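Side-chain contacts in N-acetylneuraminate epimerase (Escherichia coli, PDB 2UVK), which catalyses the interconversion of the alpha and beta anomers of N-acetylneuraminic acid, speeding their equilibration in the periplasm: residues I24-A29 and A49-G54; G54-A59 and F85-K90; N67-G72 and L171-S176; G75-S78 and T82-F85; H89-N92 and S97-K100. All blocks are in the same frame, centred on the assembly; numbering follows the deposited sequence. Where two conformers were deposited one is given.

Contact 1 lies within the first Kelch repeat of the beta-propeller, contact 2 joins the first to the second, contacts 4 and 5 lie within the second, and contact 3 joins the second to the fourth. Contacts 1, 2 and 3 are buried, contact 5 partly so, and contact 4 lies at the surface. Contacts 2 and 5 share strand 88-92, next to strand 67-71 of contact 3; contacts 1 and 2 meet at Gly54. Chemistry follows position: contact 1 packs Leu26 on a loop of its own repeat and contact 3 joins neighbouring sheets, both through apolar and aromatic groups, contact 2 buries an arginine-aspartate salt bridge under a phenylalanine, and hairpin contacts 4 and 5 combine backbone hydrogen bonds with polar, water-bridged side chains.

Contact 1: I24-A29 and A49-G54; sequences IGLGSA and AAFPGG
A small, buried, purely apolar contact, Leu26 against Phe51, joins the chain near the end of strand 21-25 to the loop that runs from strand 46-47 toward strand 60-64, within the first Kelch repeat of the propeller. CD1 of the leucine sits almost exactly over the centre of the Phe51 ring, 4.2 Å from the centroid and 2° off the normal, a CH-pi contact; CD2 reaches past it to the root of the phenylalanine, 3.7 Å from Phe51 CB. The two side chains cross at about a right angle. At Phe51, CG anti to the backbone N (chi1 -173°) swings the ring toward Leu26 and chi2 of 72° turns its face to CD1, while Gly54 O lies at the ring edge, in plane. Val70 of strand 67-71 touches both side chains, and Phe51 also meets the rings of His89 and Trp98, one blade further on. With two methyl groups on an aromatic side chain and no polar bond between the segments, the contact rests on dispersion and on the exclusion of water.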
loop_
_atom_site.group_PDB
_atom_site.type_symbol
_atom_site.label_atom_id
_atom_site.label_comp_id
_atom_site.label_asym_id
_atom_site.label_seq_id
_atom_site.Cartn_x
_atom_site.Cartn_y
_atom_site.Cartn_z
ATOM N N ILE B 24 5.293 14.311 25.146
ATOM C CA ILE B 24 6.221 13.351 24.524
ATOM C C ILE B 24 5.959 11.941 24.994
ATOM O O ILE B 24 5.494 11.698 26.104
ATOM C CB ILE B 24 7.677 13.689 24.809
ATOM C CG1 ILE B 24 7.958 13.685 26.313
ATOM C CG2 ILE B 24 8.066 15.026 24.168
ATOM C CD1 ILE B 24 9.402 13.773 26.675
ATOM N N GLY B 25 6.293 10.977 24.148
ATOM C CA GLY B 25 6.110 9.601 24.531
ATOM C C GLY B 25 6.600 8.636 23.475
ATOM O O GLY B 25 7.081 9.013 22.407
ATOM N N LEU B 26 6.511 7.379 23.850
ATOM C CA LEU B 26 6.863 6.259 22.963
ATOM C C LEU B 26 8.356 6.203 22.659
ATOM O O LEU B 26 9.165 6.699 23.418
ATOM C CB LEU B 26 5.963 6.228 21.737
ATOM C CG LEU B 26 4.464 6.256 22.020
ATOM C CD1 LEU B 26 3.612 6.262 20.754
ATOM C CD2 LEU B 26 4.062 5.109 22.986
ATOM N N GLY B 27 8.723 5.491 21.590
ATOM C CA GLY B 27 10.114 5.238 21.326
ATOM C C GLY B 27 10.688 4.493 22.505
ATOM O O GLY B 27 10.028 3.590 23.051
ATOM N N SER B 28 11.887 4.851 22.909
ATOM C CA SER B 28 12.558 4.132 24.006
ATOM C C SER B 28 11.896 4.389 25.365
ATOM O O SER B 28 12.308 3.778 26.376
ATOM C CB SER B 28 14.049 4.448 24.027
ATOM O OG SER B 28 14.284 5.831 24.155
ATOM N N ALA B 29 10.880 5.256 25.404
ATOM C CA ALA B 29 10.070 5.435 26.626
ATOM C C ALA B 29 9.003 4.352 26.805
ATOM O O ALA B 29 8.278 4.343 27.798
ATOM C CB ALA B 29 9.451 6.824 26.678
ATOM N N ALA B 49 -1.361 8.942 31.313
ATOM C CA ALA B 49 -1.887 7.605 31.112
ATOM C C ALA B 49 -1.057 6.893 30.039
ATOM O O ALA B 49 -0.681 7.497 29.029
ATOM C CB ALA B 49 -3.347 7.675 30.716
ATOM N N ALA B 50 -0.773 5.629 30.288
ATOM C CA ALA B 50 0.025 4.827 29.360
ATOM C C ALA B 50 -0.667 4.649 28.017
ATOM O O ALA B 50 -1.874 4.531 27.908
ATOM C CB ALA B 50 0.328 3.459 29.971
ATOM N N PHE B 51 0.148 4.613 26.970
ATOM C CA PHE B 51 -0.340 4.314 25.631
ATOM C C PHE B 51 -0.832 2.872 25.581
ATOM O O PHE B 51 -0.078 1.975 25.929
ATOM C CB PHE B 51 0.799 4.548 24.635
ATOM C CG PHE B 51 0.387 4.434 23.196
ATOM C CD1 PHE B 51 -0.386 5.404 22.596
ATOM C CD2 PHE B 51 0.781 3.338 22.431
ATOM C CE1 PHE B 51 -0.754 5.281 21.258
ATOM C CE2 PHE B 51 0.415 3.238 21.114
ATOM C CZ PHE B 51 -0.334 4.198 20.536
ATOM N N PRO B 52 -2.085 2.648 25.159
ATOM C CA PRO B 52 -2.647 1.318 25.179
ATOM C C PRO B 52 -2.297 0.418 23.992
ATOM O O PRO B 52 -2.684 -0.753 23.983
ATOM C CB PRO B 52 -4.148 1.605 25.172
ATOM C CG PRO B 52 -4.289 2.799 24.430
ATOM C CD PRO B 52 -3.113 3.627 24.768
ATOM N N GLY B 53 -1.605 0.957 22.990
ATOM C CA GLY B 53 -1.291 0.166 21.775
ATOM C C GLY B 53 0.068 -0.515 21.754
ATOM O O GLY B 53 0.539 -0.995 20.680
ATOM N N GLY B 54 0.717 -0.588 22.914
ATOM C CA GLY B 54 2.048 -1.114 23.034
ATOM C C GLY B 54 3.128 -0.151 22.603
ATOM O O GLY B 54 2.820 0.903 22.033
#

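Contact 2: G54-A59 and F85-K90; sequences GPRDQA and FNDVHK
Arg56 carries the contact from the loop 54-59, meeting Phe85, Asp87 and His89. Its side chain bends at chi2 (-63°) and then runs out to lay its guanidinium flat on the Phe85 ring. The planes differ by only 4°, and CZ stands 3.6 Å from the Phe85 ring centroid, a stacked cation-pi pair. The far edge of the same group grips Asp87 end-on: NH1 to Asp87 OD1 and NH2 to Asp87 OD2 are each 2.8 Å, and both oxygens use their syn lone pairs. The guanidinium and carboxylate are nearly coplanar, 13° apart. Further bonds from NE to Gly53 O and from NH1 to Gly72 O help fix the rotation of the guanidinium, so the buried charge is held both at its edge and over one face. Arg56 NH2 also passes 3.8 Å from His89 CE1. The cluster joins the loop from the first Kelch repeat to the residues that lead into strand 88-92 of the second, with Gly72 following strand 67-71 and Lys100 of strand 97-100 touching Asp87.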
loop_
_atom_site.group_PDB
_atom_site.type_symbol
_atom_site.label_atom_id
_atom_site.label_comp_id
_atom_site.label_asym_id
_atom_site.label_seq_id
_atom_site.Cartn_x
_atom_site.Cartn_y
_atom_site.Cartn_z
ATOM N N GLY B 54 0.717 -0.588 22.914
ATOM C CA GLY B 54 2.048 -1.114 23.034
ATOM C C GLY B 54 3.128 -0.151 22.603
ATOM O O GLY B 54 2.820 0.903 22.033
ATOM N N PRO B 55 4.401 -0.482 22.868
ATOM C CA PRO B 55 5.505 0.370 22.443
ATOM C C PRO B 55 5.516 0.588 20.940
ATOM O O PRO B 55 5.170 -0.317 20.199
ATOM C CB PRO B 55 6.732 -0.419 22.857
ATOM C CG PRO B 55 6.233 -1.272 24.050
ATOM C CD PRO B 55 4.879 -1.651 23.642
ATOM N N ARG B 56 5.902 1.797 20.526
ATOM C CA ARG B 56 5.975 2.166 19.096
ATOM C C ARG B 56 7.230 2.958 18.858
ATOM O O ARG B 56 7.454 3.973 19.547
ATOM C CB ARG B 56 4.800 3.049 18.651
ATOM C CG ARG B 56 3.413 2.482 18.883
ATOM C CD ARG B 56 3.088 1.202 18.110
ATOM N NE ARG B 56 1.755 0.678 18.425
ATOM C CZ ARG B 56 0.610 1.035 17.855
ATOM N NH1 ARG B 56 0.585 1.962 16.903
ATOM N NH2 ARG B 56 -0.538 0.459 18.203
ATOM N N ASP B 57 8.047 2.523 17.897
ATOM C CA ASP B 57 9.147 3.339 17.369
ATOM C C ASP B 57 8.688 3.990 16.075
ATOM O O ASP B 57 7.945 3.415 15.307
ATOM C CB ASP B 57 10.373 2.479 17.056
ATOM C CG ASP B 57 11.160 2.073 18.271
ATOM O OD1 ASP B 57 10.989 2.611 19.386
ATOM O OD2 ASP B 57 12.013 1.157 18.087
ATOM N N GLN B 58 9.096 5.235 15.867
ATOM C CA GLN B 58 8.773 5.899 14.606
ATOM C C GLN B 58 7.274 6.157 14.384
ATOM O O GLN B 58 6.797 6.267 13.248
ATOM C CB GLN B 58 9.395 5.177 13.391
ATOM C CG GLN B 58 10.915 5.087 13.466
ATOM C CD GLN B 58 11.533 4.566 12.205
ATOM O OE1 GLN B 58 11.292 5.099 11.132
ATOM N NE2 GLN B 58 12.300 3.495 12.314
ATOM N N ALA B 59 6.511 6.287 15.474
ATOM C CA ALA B 59 5.159 6.848 15.387
ATOM C C ALA B 59 5.211 8.349 15.123
ATOM O O ALA B 59 6.257 8.999 15.241
ATOM C CB ALA B 59 4.419 6.591 16.682
ATOM N N PHE B 85 2.402 -0.587 12.113
ATOM C CA PHE B 85 0.977 -0.393 12.409
ATOM C C PHE B 85 0.332 0.644 11.488
ATOM O O PHE B 85 1.042 1.465 10.924
ATOM C CB PHE B 85 0.802 0.082 13.867
ATOM C CG PHE B 85 1.046 -0.997 14.896
ATOM C CD1 PHE B 85 -0.029 -1.623 15.473
ATOM C CD2 PHE B 85 2.305 -1.298 15.350
ATOM C CE1 PHE B 85 0.162 -2.609 16.408
ATOM C CE2 PHE B 85 2.495 -2.263 16.293
ATOM C CZ PHE B 85 1.392 -2.907 16.833
ATOM N N ASN B 86 -0.988 0.601 11.349
ATOM C CA ASN B 86 -1.735 1.558 10.514
ATOM C C ASN B 86 -2.852 2.212 11.302
ATOM O O ASN B 86 -3.843 2.629 10.734
ATOM C CB ASN B 86 -2.328 0.895 9.261
ATOM C CG ASN B 86 -3.576 0.051 9.564
ATOM O OD1 ASN B 86 -3.651 -0.591 10.630
ATOM N ND2 ASN B 86 -4.556 0.050 8.656
ATOM N N ASP B 87 -2.685 2.278 12.618
ATOM C CA ASP B 87 -3.784 2.698 13.490
ATOM C C ASP B 87 -3.663 4.131 14.000
ATOM O O ASP B 87 -2.652 4.816 13.782
ATOM C CB ASP B 87 -3.946 1.718 14.666
ATOM C CG ASP B 87 -2.702 1.595 15.522
ATOM O OD1 ASP B 87 -1.693 2.316 15.272
ATOM O OD2 ASP B 87 -2.702 0.740 16.452
ATOM N N VAL B 88 -4.751 4.584 14.630
ATOM C CA VAL B 88 -4.803 5.910 15.241
ATOM C C VAL B 88 -5.355 5.773 16.664
ATOM O O VAL B 88 -6.364 5.091 16.888
ATOM C CB VAL B 88 -5.717 6.846 14.430
ATOM C CG1 VAL B 88 -5.673 8.294 14.985
ATOM C CG2 VAL B 88 -5.376 6.806 12.941
ATOM N N HIS B 89 -4.648 6.390 17.599
ATOM C CA HIS B 89 -5.116 6.525 18.977
ATOM C C HIS B 89 -5.347 7.989 19.274
ATOM O O HIS B 89 -4.676 8.850 18.738
ATOM C CB HIS B 89 -4.088 5.944 19.932
ATOM C CG HIS B 89 -4.061 4.446 19.958
ATOM N ND1 HIS B 89 -3.462 3.691 18.976
ATOM C CD2 HIS B 89 -4.533 3.559 20.872
ATOM C CE1 HIS B 89 -3.572 2.404 19.279
ATOM N NE2 HIS B 89 -4.217 2.299 20.430
ATOM N N LYS B 90 -6.324 8.260 20.144
ATOM C CA LYS B 90 -6.628 9.627 20.567
ATOM C C LYS B 90 -6.466 9.757 22.062
ATOM O O LYS B 90 -7.006 8.947 22.812
ATOM C CB LYS B 90 -8.061 9.973 20.185
ATOM C CG LYS B 90 -8.525 11.349 20.635
ATOM C CD LYS B 90 -9.892 11.689 20.072
ATOM C CE LYS B 90 -10.995 10.844 20.681
ATOM N NZ LYS B 90 -11.323 11.223 22.084
#

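Contact 3: N67-G72 and L171-S176; sequences NLYVFG and LSFDPS
Tyr69 meets Pro175 twice: once by packing, its OH 3.3 Å from Pro175 CB, and once through a water in the plane of the tyrosine ring, which lies 2.8 Å from Tyr69 OH and donates to Pro175 O at 2.6 Å. Next to this polar end lies an aromatic cluster of Tyr69, Phe71 and Phe173. Phe71 is T-shaped against Phe173, directing its edge at the face with planes at 79°, and Phe71 CE1 approaches Phe173 CD2 to 3.9 Å, offset toward the rim. Tyr69 and Phe173 meet obliquely, planes at 59°, with Tyr69 CD1 3.8 Å from Phe173 CE2. Such apolar filling is what packs neighbouring blades of a beta-propeller together: strand 67-71 belongs to the sheet completed by strand 97-100, strand 169-174 to the following one. Phe173 has its CG anti to the backbone N (chi1 166°), which carries its ring across to both aromatic residues of the other strand. Beyond it the chain turns at Pro175, where Asp174 OD1 accepts from Ser176 N, which stands above the carboxylate plane, closing an Asx turn.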
loop_
_atom_site.group_PDB
_atom_site.type_symbol
_atom_site.label_atom_id
_atom_site.label_comp_id
_atom_site.label_asym_id
_atom_site.label_seq_id
_atom_site.Cartn_x
_atom_site.Cartn_y
_atom_site.Cartn_z
ATOM N N ASN B 67 -7.190 17.641 21.174
ATOM C CA ASN B 67 -6.899 16.257 21.430
ATOM C C ASN B 67 -5.630 15.883 20.707
ATOM O O ASN B 67 -5.292 16.479 19.680
ATOM C CB ASN B 67 -8.033 15.373 20.941
ATOM C CG ASN B 67 -9.298 15.578 21.727
ATOM O OD1 ASN B 67 -9.383 15.165 22.879
ATOM N ND2 ASN B 67 -10.291 16.193 21.100
ATOM N N LEU B 68 -4.949 14.905 21.283
ATOM C CA LEU B 68 -3.674 14.396 20.757
ATOM C C LEU B 68 -3.930 13.091 20.007
ATOM O O LEU B 68 -4.486 12.142 20.564
ATOM C CB LEU B 68 -2.704 14.181 21.911
ATOM C CG LEU B 68 -1.403 13.425 21.629
ATOM C CD1 LEU B 68 -0.547 14.262 20.712
ATOM C CD2 LEU B 68 -0.694 13.107 22.938
ATOM N N TYR B 69 -3.502 13.057 18.748
ATOM C CA TYR B 69 -3.622 11.858 17.890
ATOM C C TYR B 69 -2.246 11.255 17.654
ATOM O O TYR B 69 -1.320 11.982 17.379
ATOM C CB TYR B 69 -4.259 12.217 16.546
ATOM C CG TYR B 69 -5.670 12.716 16.734
ATOM C CD1 TYR B 69 -6.736 11.856 16.705
ATOM C CD2 TYR B 69 -5.918 14.054 17.019
ATOM C CE1 TYR B 69 -8.060 12.300 16.964
ATOM C CE2 TYR B 69 -7.224 14.510 17.250
ATOM C CZ TYR B 69 -8.289 13.638 17.211
ATOM O OH TYR B 69 -9.596 14.097 17.449
ATOM N N VAL B 70 -2.150 9.930 17.761
ATOM C CA VAL B 70 -0.902 9.184 17.500
ATOM C C VAL B 70 -1.167 8.206 16.353
ATOM O O VAL B 70 -2.173 7.501 16.354
ATOM C CB VAL B 70 -0.396 8.430 18.753
ATOM C CG1 VAL B 70 0.823 7.573 18.419
ATOM C CG2 VAL B 70 -0.060 9.429 19.870
ATOM N N PHE B 71 -0.257 8.213 15.382
ATOM C CA PHE B 71 -0.383 7.453 14.139
ATOM C C PHE B 71 0.747 6.409 14.003
ATOM O O PHE B 71 1.931 6.734 13.972
ATOM C CB PHE B 71 -0.304 8.410 12.944
ATOM C CG PHE B 71 -1.358 9.458 12.987
ATOM C CD1 PHE B 71 -2.589 9.259 12.398
ATOM C CD2 PHE B 71 -1.075 10.671 13.606
ATOM C CE1 PHE B 71 -3.581 10.257 12.464
ATOM C CE2 PHE B 71 -2.057 11.680 13.671
ATOM C CZ PHE B 71 -3.284 11.466 13.088
ATOM N N GLY B 72 0.351 5.147 13.875
ATOM C CA GLY B 72 1.262 4.094 13.469
ATOM C C GLY B 72 2.450 3.829 14.357
ATOM O O GLY B 72 2.341 3.817 15.596
ATOM N N LEU B 171 -1.996 11.424 2.441
ATOM C CA LEU B 171 -3.243 10.978 3.047
ATOM C C LEU B 171 -3.715 12.060 4.006
ATOM O O LEU B 171 -2.893 12.737 4.620
ATOM C CB LEU B 171 -2.996 9.682 3.843
ATOM C CG LEU B 171 -2.212 8.541 3.153
ATOM C CD1 LEU B 171 -2.016 7.384 4.174
ATOM C CD2 LEU B 171 -2.876 8.079 1.895
ATOM N N SER B 172 -5.024 12.225 4.146
ATOM C CA SER B 172 -5.534 13.125 5.181
ATOM C C SER B 172 -6.531 12.400 6.081
ATOM O O SER B 172 -7.420 11.685 5.610
ATOM C CB SER B 172 -6.146 14.405 4.579
ATOM O OG SER B 172 -7.297 14.138 3.799
ATOM N N PHE B 173 -6.324 12.579 7.378
ATOM C CA PHE B 173 -7.185 12.039 8.423
ATOM C C PHE B 173 -8.000 13.200 8.995
ATOM O O PHE B 173 -7.426 14.196 9.434
ATOM C CB PHE B 173 -6.321 11.409 9.519
ATOM C CG PHE B 173 -7.060 11.111 10.797
ATOM C CD1 PHE B 173 -7.780 9.952 10.952
ATOM C CD2 PHE B 173 -7.006 12.008 11.871
ATOM C CE1 PHE B 173 -8.453 9.666 12.150
ATOM C CE2 PHE B 173 -7.668 11.709 13.044
ATOM C CZ PHE B 173 -8.390 10.552 13.171
ATOM N N ASP B 174 -9.322 13.040 9.008
ATOM C CA ASP B 174 -10.231 14.076 9.540
ATOM C C ASP B 174 -10.696 13.639 10.921
ATOM O O ASP B 174 -11.416 12.656 11.037
ATOM C CB ASP B 174 -11.419 14.264 8.597
ATOM C CG ASP B 174 -12.354 15.406 9.040
ATOM O OD1 ASP B 174 -12.183 15.894 10.165
ATOM O OD2 ASP B 174 -13.232 15.801 8.248
ATOM N N PRO B 175 -10.287 14.357 11.993
ATOM C CA PRO B 175 -10.661 13.920 13.343
ATOM C C PRO B 175 -12.181 13.825 13.597
ATOM O O PRO B 175 -12.614 13.049 14.433
ATOM C CB PRO B 175 -10.030 14.980 14.249
ATOM C CG PRO B 175 -9.014 15.653 13.431
ATOM C CD PRO B 175 -9.456 15.568 12.011
ATOM N N SER B 176 -12.957 14.602 12.866
ATOM C CA SER B 176 -14.400 14.626 13.049
ATOM C C SER B 176 -15.072 13.342 12.570
ATOM O O SER B 176 -16.010 12.857 13.203
ATOM C CB SER B 176 -14.976 15.837 12.329
ATOM O OG SER B 176 -14.416 17.033 12.871
HETATM O O HOH W 1 -11.572 12.226 16.726
#

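Contact 4: G75-S78 and T82-F85; sequences GKNS and TQVF
Lys76 and Thr82 face each other as a non-hydrogen-bonded antiparallel pair, and their side chains make the link that the backbone lacks there. The lysine chain bends at chi2 (-57°) and curls back over its partner, bringing NZ within 2.8 Å of Thr82 OG1 in a hydrogen bond. Thr82 OG1, set beside its own backbone N (chi1 -64°), accepts from the ammonium. Next along, Gly75 and Gln83 form a hydrogen-bonded pair, Gly75 N to Gln83 O at 3.0 Å and Gln83 N to Gly75 O at 2.8 Å.

Asn77 and Gln83 meet obliquely. The CB of Asn77 touches the Gln83 amide carbon, CD, at 3.5 Å, and the two amide planes are 61° apart. A water bridges them, accepting from Asn77 ND2 and donating to Gln83 OE1, while Asn77 OD1 is taken by Leu81 N in the turn. Gln83 then lays its amide nitrogen over one face of the Phe85 ring, offset toward the rim, NE2 standing 3.2 Å above the ring plane. The ring turns its edge to the first strand: Phe85 CE2 is 3.7 Å from Gly75 N, which lies in the ring plane, and Phe85 CZ is 3.5 Å from Lys76 O. Helix 129-142 packs against the second strand through Phe132, Phe136 and Asn133. This is a two-stranded beta hairpin, 74-76 with 82-84, projecting from the second Kelch repeat between two strands of its propeller blade.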
loop_
_atom_site.group_PDB
_atom_site.type_symbol
_atom_site.label_atom_id
_atom_site.label_comp_id
_atom_site.label_asym_id
_atom_site.label_seq_id
_atom_site.Cartn_x
_atom_site.Cartn_y
_atom_site.Cartn_z
ATOM N N GLY B 75 6.145 -1.854 16.125
ATOM C CA GLY B 75 6.106 -2.577 17.392
ATOM C C GLY B 75 5.693 -3.995 17.170
ATOM O O GLY B 75 5.731 -4.460 16.058
ATOM N N LYS B 76 5.232 -4.653 18.211
ATOM C CA LYS B 76 4.953 -6.078 18.150
ATOM C C LYS B 76 3.497 -6.376 17.854
ATOM O O LYS B 76 2.566 -5.780 18.489
ATOM C CB LYS B 76 5.414 -6.775 19.448
ATOM C CG LYS B 76 6.884 -6.619 19.759
ATOM C CD LYS B 76 7.791 -7.121 18.635
ATOM C CE LYS B 76 9.217 -7.334 19.064
ATOM N NZ LYS B 76 9.949 -8.064 18.005
ATOM N N ASN B 77 3.269 -7.315 16.934
ATOM C CA ASN B 77 1.938 -7.834 16.686
ATOM C C ASN B 77 1.576 -8.889 17.767
ATOM O O ASN B 77 2.357 -9.147 18.692
ATOM C CB ASN B 77 1.747 -8.382 15.255
ATOM C CG ASN B 77 2.614 -9.589 14.948
ATOM O OD1 ASN B 77 3.128 -10.243 15.842
ATOM N ND2 ASN B 77 2.790 -9.884 13.656
ATOM N N SER B 78 0.394 -9.470 17.629
ATOM C CA SER B 78 -0.106 -10.441 18.619
ATOM C C SER B 78 0.712 -11.727 18.652
ATOM O O SER B 78 0.638 -12.488 19.614
ATOM C CB SER B 78 -1.565 -10.755 18.333
ATOM O OG SER B 78 -1.715 -11.459 17.112
ATOM N N THR B 82 7.921 -8.095 15.039
ATOM C CA THR B 82 8.000 -6.697 14.689
ATOM C C THR B 82 7.222 -6.440 13.428
ATOM O O THR B 82 7.337 -7.168 12.427
ATOM C CB THR B 82 9.477 -6.316 14.496
ATOM O OG1 THR B 82 10.169 -6.457 15.755
ATOM C CG2 THR B 82 9.636 -4.890 13.978
ATOM N N GLN B 83 6.440 -5.362 13.464
ATOM C CA GLN B 83 5.599 -4.996 12.346
ATOM C C GLN B 83 5.319 -3.499 12.362
ATOM O O GLN B 83 5.523 -2.829 13.356
ATOM C CB GLN B 83 4.268 -5.724 12.384
ATOM C CG GLN B 83 3.415 -5.302 13.576
ATOM C CD GLN B 83 1.943 -5.422 13.339
ATOM O OE1 GLN B 83 1.485 -6.152 12.458
ATOM N NE2 GLN B 83 1.170 -4.799 14.225
ATOM N N VAL B 84 4.768 -3.042 11.252
ATOM C CA VAL B 84 4.313 -1.664 11.087
ATOM C C VAL B 84 2.821 -1.591 11.342
ATOM O O VAL B 84 2.051 -2.375 10.804
ATOM C CB VAL B 84 4.586 -1.203 9.619
ATOM C CG1 VAL B 84 4.052 0.185 9.354
ATOM C CG2 VAL B 84 6.031 -1.272 9.317
ATOM N N PHE B 85 2.402 -0.587 12.113
ATOM C CA PHE B 85 0.977 -0.393 12.409
ATOM C C PHE B 85 0.332 0.644 11.488
ATOM O O PHE B 85 1.042 1.465 10.924
ATOM C CB PHE B 85 0.802 0.082 13.867
ATOM C CG PHE B 85 1.046 -0.997 14.896
ATOM C CD1 PHE B 85 -0.029 -1.623 15.473
ATOM C CD2 PHE B 85 2.305 -1.298 15.350
ATOM C CE1 PHE B 85 0.162 -2.609 16.408
ATOM C CE2 PHE B 85 2.495 -2.263 16.293
ATOM C CZ PHE B 85 1.392 -2.907 16.833
HETATM O O HOH W 2 1.743 -8.663 11.066
#

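Contact 5: H89-N92 and S97-K100; sequences HKYN and SWVK
Trp98 packs tightly across Tyr91 in the beta hairpin of strands 88-92 and 97-100, which forms the outer half of a four-stranded propeller blade. Tyr91 CB stands over the indole, 3.4 Å from the centroid of the Trp98 six-membered ring, while Tyr91 CD1 lies 3.5 Å from Trp98 NE1 and the tyrosine ring meets the five-membered ring obliquely, at 47°. The loop 49-54 closes over this face: Trp98 NE1 donates to Ala49 O, and Phe51 comes edge-to-face with the indole. This face loosens toward Lys100, whose extended chain lays CG over one face of the His89 ring before its tip departs. The backbone is bonded at Lys90-Val99 and at Asn92-Ser97, weakly from Ser97 N to Asn92 O at 3.4 Å. On the looser, wetter face Lys90 and Val99 lie side by side, Lys90 CE 4.0 Å from Val99 CG1. The Lys90 chain folds back at chi3 and chi4 (69° and 73°), and its NZ donates to a water that donates to Lys90 O at 2.9 Å and Ser97 O at 3.2 Å.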
loop_
_atom_site.group_PDB
_atom_site.type_symbol
_atom_site.label_atom_id
_atom_site.label_comp_id
_atom_site.label_asym_id
_atom_site.label_seq_id
_atom_site.Cartn_x
_atom_site.Cartn_y
_atom_site.Cartn_z
ATOM N N HIS B 89 -4.648 6.390 17.599
ATOM C CA HIS B 89 -5.116 6.525 18.977
ATOM C C HIS B 89 -5.347 7.989 19.274
ATOM O O HIS B 89 -4.676 8.850 18.738
ATOM C CB HIS B 89 -4.088 5.944 19.932
ATOM C CG HIS B 89 -4.061 4.446 19.958
ATOM N ND1 HIS B 89 -3.462 3.691 18.976
ATOM C CD2 HIS B 89 -4.533 3.559 20.872
ATOM C CE1 HIS B 89 -3.572 2.404 19.279
ATOM N NE2 HIS B 89 -4.217 2.299 20.430
ATOM N N LYS B 90 -6.324 8.260 20.144
ATOM C CA LYS B 90 -6.628 9.627 20.567
ATOM C C LYS B 90 -6.466 9.757 22.062
ATOM O O LYS B 90 -7.006 8.947 22.812
ATOM C CB LYS B 90 -8.061 9.973 20.185
ATOM C CG LYS B 90 -8.525 11.349 20.635
ATOM C CD LYS B 90 -9.892 11.689 20.072
ATOM C CE LYS B 90 -10.995 10.844 20.681
ATOM N NZ LYS B 90 -11.323 11.223 22.084
ATOM N N TYR B 91 -5.732 10.773 22.483
ATOM C CA TYR B 91 -5.573 11.093 23.911
ATOM C C TYR B 91 -6.297 12.389 24.212
ATOM O O TYR B 91 -6.082 13.404 23.550
ATOM C CB TYR B 91 -4.108 11.249 24.257
ATOM C CG TYR B 91 -3.837 11.750 25.659
ATOM C CD1 TYR B 91 -3.939 10.907 26.760
ATOM C CD2 TYR B 91 -3.478 13.077 25.878
ATOM C CE1 TYR B 91 -3.666 11.360 28.036
ATOM C CE2 TYR B 91 -3.224 13.539 27.181
ATOM C CZ TYR B 91 -3.311 12.674 28.227
ATOM O OH TYR B 91 -3.075 13.120 29.500
ATOM N N ASN B 92 -7.170 12.321 25.215
ATOM C CA ASN B 92 -7.916 13.494 25.702
ATOM C C ASN B 92 -7.218 14.047 26.949
ATOM O O ASN B 92 -7.183 13.401 27.989
ATOM C CB ASN B 92 -9.371 13.093 25.974
ATOM C CG ASN B 92 -10.224 14.250 26.484
ATOM O OD1 ASN B 92 -9.727 15.339 26.726
ATOM N ND2 ASN B 92 -11.524 14.010 26.613
ATOM N N SER B 97 -6.968 10.281 29.253
ATOM C CA SER B 97 -7.439 8.974 28.817
ATOM C C SER B 97 -7.196 8.791 27.325
ATOM O O SER B 97 -7.351 9.736 26.546
ATOM C CB SER B 97 -8.942 8.795 29.137
ATOM O OG SER B 97 -9.733 9.793 28.517
ATOM N N TRP B 98 -6.883 7.548 26.969
ATOM C CA TRP B 98 -6.648 7.139 25.557
ATOM C C TRP B 98 -7.807 6.304 25.043
ATOM O O TRP B 98 -8.400 5.513 25.788
ATOM C CB TRP B 98 -5.400 6.271 25.464
ATOM C CG TRP B 98 -4.123 6.974 25.670
ATOM C CD1 TRP B 98 -3.431 7.089 26.837
ATOM C CD2 TRP B 98 -3.315 7.621 24.659
ATOM N NE1 TRP B 98 -2.266 7.797 26.628
ATOM C CE2 TRP B 98 -2.166 8.122 25.299
ATOM C CE3 TRP B 98 -3.474 7.836 23.282
ATOM C CZ2 TRP B 98 -1.175 8.835 24.619
ATOM C CZ3 TRP B 98 -2.463 8.533 22.595
ATOM C CH2 TRP B 98 -1.345 9.033 23.268
ATOM N N VAL B 99 -8.100 6.434 23.752
ATOM C CA VAL B 99 -8.922 5.458 23.047
ATOM C C VAL B 99 -8.283 5.148 21.701
ATOM O O VAL B 99 -7.670 6.000 21.086
ATOM C CB VAL B 99 -10.382 5.921 22.871
ATOM C CG1 VAL B 99 -10.498 7.138 21.971
ATOM C CG2 VAL B 99 -11.262 4.759 22.397
ATOM N N LYS B 100 -8.425 3.911 21.267
ATOM C CA LYS B 100 -8.054 3.544 19.896
ATOM C C LYS B 100 -9.243 3.874 19.025
ATOM O O LYS B 100 -10.393 3.614 19.398
ATOM C CB LYS B 100 -7.746 2.062 19.815
ATOM C CG LYS B 100 -7.349 1.617 18.405
ATOM C CD LYS B 100 -6.935 0.157 18.340
ATOM C CE LYS B 100 -6.653 -0.191 16.910
ATOM N NZ LYS B 100 -6.411 -1.652 16.682
HETATM O O HOH W 3 -9.400 9.863 24.103
#